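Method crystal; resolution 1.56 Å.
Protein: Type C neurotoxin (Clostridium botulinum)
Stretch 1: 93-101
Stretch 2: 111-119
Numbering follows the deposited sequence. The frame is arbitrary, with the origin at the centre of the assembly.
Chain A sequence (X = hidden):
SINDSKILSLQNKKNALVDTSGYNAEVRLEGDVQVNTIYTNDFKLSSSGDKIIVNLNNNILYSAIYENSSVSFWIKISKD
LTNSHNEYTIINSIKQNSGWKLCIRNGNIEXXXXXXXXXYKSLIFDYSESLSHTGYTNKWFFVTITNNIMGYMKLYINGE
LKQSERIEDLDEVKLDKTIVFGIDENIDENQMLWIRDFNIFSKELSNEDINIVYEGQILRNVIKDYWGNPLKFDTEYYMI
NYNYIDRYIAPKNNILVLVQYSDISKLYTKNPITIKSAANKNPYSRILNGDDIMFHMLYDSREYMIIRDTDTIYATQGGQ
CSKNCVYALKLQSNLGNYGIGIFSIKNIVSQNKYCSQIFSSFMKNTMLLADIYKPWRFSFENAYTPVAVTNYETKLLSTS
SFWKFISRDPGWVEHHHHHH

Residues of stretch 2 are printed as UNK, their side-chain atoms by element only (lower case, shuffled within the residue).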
# COMPACT_ATOMS: atom_id res chain seq x y z
N SER A 93 -9.62 -21.26 -11.94
CA SER A 93 -10.91 -21.94 -11.84
C SER A 93 -11.37 -22.31 -13.24
O SER A 93 -12.54 -22.12 -13.59
CB SER A 93 -11.94 -21.07 -11.11
OG SER A 93 -13.02 -21.85 -10.62
N ILE A 94 -10.43 -22.82 -14.03
CA ILE A 94 -10.71 -23.40 -15.34
C ILE A 94 -10.61 -24.91 -15.26
O ILE A 94 -9.58 -25.45 -14.85
CB ILE A 94 -9.68 -22.95 -16.39
CG1 ILE A 94 -9.70 -21.43 -16.54
CG2 ILE A 94 -9.96 -23.63 -17.75
CD1 ILE A 94 -10.95 -20.91 -17.10
N LYS A 95 -11.68 -25.60 -15.65
CA LYS A 95 -11.67 -27.05 -15.75
C LYS A 95 -12.41 -27.41 -17.03
O LYS A 95 -13.42 -26.81 -17.35
CB LYS A 95 -12.38 -27.68 -14.56
CG LYS A 95 -11.59 -27.58 -13.27
CD LYS A 95 -10.21 -28.19 -13.43
CE LYS A 95 -9.34 -27.94 -12.21
NZ LYS A 95 -8.99 -26.50 -12.04
N GLN A 96 -11.89 -28.40 -17.76
CA GLN A 96 -12.59 -28.87 -18.95
C GLN A 96 -12.84 -27.74 -19.95
O GLN A 96 -13.95 -27.62 -20.49
CB GLN A 96 -13.91 -29.52 -18.56
CG GLN A 96 -13.81 -30.44 -17.36
CD GLN A 96 -12.72 -31.47 -17.54
OE1 GLN A 96 -11.85 -31.63 -16.68
NE2 GLN A 96 -12.76 -32.17 -18.67
N ASN A 97 -11.82 -26.91 -20.16
CA ASN A 97 -11.86 -25.87 -21.19
C ASN A 97 -12.53 -24.55 -20.79
O ASN A 97 -12.47 -23.58 -21.54
CB ASN A 97 -12.52 -26.38 -22.47
CG ASN A 97 -11.88 -27.65 -23.00
OD1 ASN A 97 -10.69 -27.90 -22.79
ND2 ASN A 97 -12.68 -28.46 -23.69
N SER A 98 -13.19 -24.52 -19.63
CA SER A 98 -14.06 -23.39 -19.33
C SER A 98 -13.99 -22.96 -17.86
O SER A 98 -13.73 -23.78 -16.98
CB SER A 98 -15.50 -23.73 -19.77
OG SER A 98 -16.38 -22.63 -19.67
N GLY A 99 -14.23 -21.68 -17.60
CA GLY A 99 -14.26 -21.14 -16.26
C GLY A 99 -13.61 -19.77 -16.25
O GLY A 99 -13.69 -19.02 -17.21
N TRP A 100 -12.93 -19.45 -15.15
CA TRP A 100 -12.24 -18.16 -15.06
C TRP A 100 -10.87 -18.34 -14.44
O TRP A 100 -10.62 -19.34 -13.76
CB TRP A 100 -13.05 -17.16 -14.24
CG TRP A 100 -13.38 -17.62 -12.83
CD1 TRP A 100 -14.46 -18.36 -12.44
CD2 TRP A 100 -12.61 -17.37 -11.65
NE1 TRP A 100 -14.41 -18.58 -11.08
CE2 TRP A 100 -13.28 -17.97 -10.57
CE3 TRP A 100 -11.41 -16.68 -11.40
CZ2 TRP A 100 -12.80 -17.92 -9.26
CZ3 TRP A 100 -10.94 -16.62 -10.09
CH2 TRP A 100 -11.64 -17.24 -9.04
N LYS A 101 -9.98 -17.38 -14.68
CA LYS A 101 -8.69 -17.37 -13.99
C LYS A 101 -8.14 -15.95 -13.90
O LYS A 101 -8.56 -15.05 -14.62
CB LYS A 101 -7.68 -18.30 -14.69
CG LYS A 101 -7.33 -17.90 -16.11
CD LYS A 101 -6.23 -18.80 -16.68
CE LYS A 101 -6.02 -18.52 -18.16
NZ LYS A 101 -5.03 -19.45 -18.77
N UNK A 111 -7.71 -10.77 -16.03
CA UNK A 111 -8.83 -11.61 -15.63
C UNK A 111 -9.44 -12.21 -16.88
O UNK A 111 -9.76 -11.49 -17.82
c UNK A 111 -11.69 -13.43 -11.46
c UNK A 111 -11.60 -12.28 -13.56
c UNK A 111 -12.26 -11.50 -15.55
c UNK A 111 -12.92 -12.72 -13.81
c UNK A 111 -12.99 -13.85 -11.74
c UNK A 111 -9.88 -10.79 -14.88
c UNK A 111 -13.62 -13.52 -12.90
c UNK A 111 -10.98 -12.64 -12.37
c UNK A 111 -11.20 -11.50 -14.69
n UNK A 111 -13.30 -12.23 -15.03
N UNK A 112 -9.57 -13.53 -16.88
CA UNK A 112 -9.97 -14.26 -18.07
C UNK A 112 -11.24 -15.05 -17.79
O UNK A 112 -11.35 -15.71 -16.76
c UNK A 112 -7.62 -14.45 -18.96
c UNK A 112 -7.65 -14.11 -20.42
c UNK A 112 -8.85 -15.24 -18.49
c UNK A 112 -9.35 -16.21 -19.57
N UNK A 113 -12.19 -14.98 -18.72
CA UNK A 113 -13.42 -15.77 -18.67
C UNK A 113 -13.49 -16.56 -19.96
O UNK A 113 -13.39 -15.99 -21.05
c UNK A 113 -15.98 -15.61 -18.35
c UNK A 113 -14.65 -14.87 -18.56
c UNK A 113 -17.18 -14.66 -18.47
c UNK A 113 -16.01 -16.31 -16.99
N UNK A 114 -13.65 -17.88 -19.84
CA UNK A 114 -13.51 -18.75 -21.01
C UNK A 114 -14.69 -19.69 -21.16
O UNK A 114 -15.09 -20.37 -20.21
o UNK A 114 -9.57 -20.02 -22.18
c UNK A 114 -12.21 -19.54 -20.89
c UNK A 114 -11.91 -20.45 -22.05
c UNK A 114 -10.46 -20.86 -22.04
n UNK A 114 -10.20 -22.15 -21.85
N UNK A 115 -15.25 -19.73 -22.37
CA UNK A 115 -16.43 -20.56 -22.64
C UNK A 115 -16.08 -22.00 -23.04
O UNK A 115 -14.91 -22.39 -23.10
o UNK A 115 -15.96 -20.69 -25.47
o UNK A 115 -17.43 -19.14 -25.92
c UNK A 115 -16.86 -19.91 -25.11
c UNK A 115 -17.37 -19.88 -23.65
N UNK A 116 -17.12 -22.78 -23.31
CA UNK A 116 -16.92 -24.21 -23.54
C UNK A 116 -16.28 -24.55 -24.88
O UNK A 116 -15.91 -25.70 -25.13
c UNK A 116 -19.41 -24.36 -24.03
c UNK A 116 -18.23 -25.00 -23.30
c UNK A 116 -18.54 -25.07 -21.81
c UNK A 116 -19.40 -24.54 -25.54
N UNK A 117 -16.10 -23.54 -25.73
CA UNK A 117 -15.36 -23.70 -26.98
C UNK A 117 -13.93 -23.17 -26.88
O UNK A 117 -13.23 -23.03 -27.88
n UNK A 117 -17.38 -25.02 -28.50
c UNK A 117 -16.09 -23.02 -28.14
o UNK A 117 -18.42 -23.04 -28.66
c UNK A 117 -17.40 -23.70 -28.46
N UNK A 118 -13.51 -22.85 -25.66
CA UNK A 118 -12.18 -22.29 -25.41
C UNK A 118 -12.01 -20.86 -25.93
O UNK A 118 -10.89 -20.35 -25.97
n UNK A 118 -9.40 -26.28 -24.69
c UNK A 118 -11.06 -24.57 -25.26
c UNK A 118 -11.10 -23.21 -25.96
n UNK A 118 -8.13 -24.59 -23.76
n UNK A 118 -8.13 -26.68 -22.81
c UNK A 118 -8.55 -25.85 -23.75
c UNK A 118 -9.92 -25.44 -25.76
N UNK A 119 -13.10 -20.22 -26.32
CA UNK A 119 -13.06 -18.80 -26.65
C UNK A 119 -13.02 -18.02 -25.33
O UNK A 119 -13.70 -18.39 -24.37
c UNK A 119 -14.28 -18.41 -27.48
c UNK A 119 -14.40 -16.93 -27.80
c UNK A 119 -15.88 -15.13 -28.77
n UNK A 119 -17.22 -14.80 -29.34
c UNK A 119 -15.70 -16.63 -28.57

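Position 111 carries one carbon followed by fused five- and six-membered rings holding eight carbons and one nitrogen, and a carbon of the six-membered ring comes close to the Trp-100 ring. An indole is the sole standard side chain of that composition, so the residue is Trp-111. Its CH2 lies 3.3 Å from Trp-100 CE3. The two six-membered rings have centroids 4.8 Å apart and planes at 19°, so they are nearly parallel but slid apart, with little overlap.

Position 112 has four side-chain carbons, forked at the first, with one arm two carbons long; the forked carbon packs against the Lys-101 side chain. This is Ile-112. Its backbone pairs with Lys-101 in both directions, Ile-112 N to Lys-101 O at 2.9 Å and Lys-101 N to Ile-112 O at 3.0 Å. Both side chains therefore leave the same face of the sheet, and Lys-101 CG packs 3.9 Å from Ile-112 CB.

At position 113 the four carbons fork at the second, and one branch end approaches Trp-100 CB, which gives Leu-113. This is a non-hydrogen-bonded pair with Trp-100, the CA atoms of Leu-113 and Trp-100 being 4.5 Å apart. The side chains share the other face, where Leu-113 CD1 sits 4.1 Å from Trp-100 CB.

Position 114 shows three carbons, the third bearing one oxygen and one nitrogen, and the nitrogen meets the carbonyl oxygen of Asn-97. This is an amide on a two-carbon spacer, hence Gln-114. Its NE2 donates to Asn-97 O at 2.7 Å with an angle of 167°, a nearly straight bond. In the main chain, Gln-114 N reaches Gly-99 O at 2.9 Å, while Gln-114 O accepts from both Gly-99 N at 3.0 Å and Ser-98 OG at 2.7 Å.

Two carbons, the second carrying two oxygens, identify position 115 as Asp-115. The CA-to-CB bond points away from stretch 1, and OD1 accepts the backbone N atoms of positions 117 and 119, bracing the local turn.

Position 116 again has four carbons forked at the first with one longer arm, and its short arm nears Ser-98 CB: Ile-116. Although its CA-to-CB bond points away, Ile-116 CG2 comes within 3.9 Å of Ser-98 CB.

Position 117 has two carbons, the second carrying one oxygen and one nitrogen, and makes no contact with stretch 1; it is Asn-117.

At position 118 three carbons lead to a nitrogen and a carbon carrying two more nitrogens, a guanidinium with Asn-97 CB over one face: Arg-118. Arg-118 NE also donates to Asn-97 OD1 at 2.8 Å, but the 116° angle makes this bond weak.

Position 119, four carbons in a row ending in nitrogen, points away and makes no contact with stretch 1; it is Lys-119.

The contact is thus an antiparallel ladder whose four backbone hydrogen bonds join Gly-99 to Gln-114 and Lys-101 to Ile-112. Between those pairs, Trp-100 CA approaches Ile-112 O to 3.1 Å in a CA-H...O contact. Side-chain bonds from Ser-98 and Gln-114 extend the polar network toward the two turns, while Trp-100 packs against Trp-111 and Leu-113. Together the stretches bury 627 Å².

Stretch 2, residues 111-119: WILQDINRK
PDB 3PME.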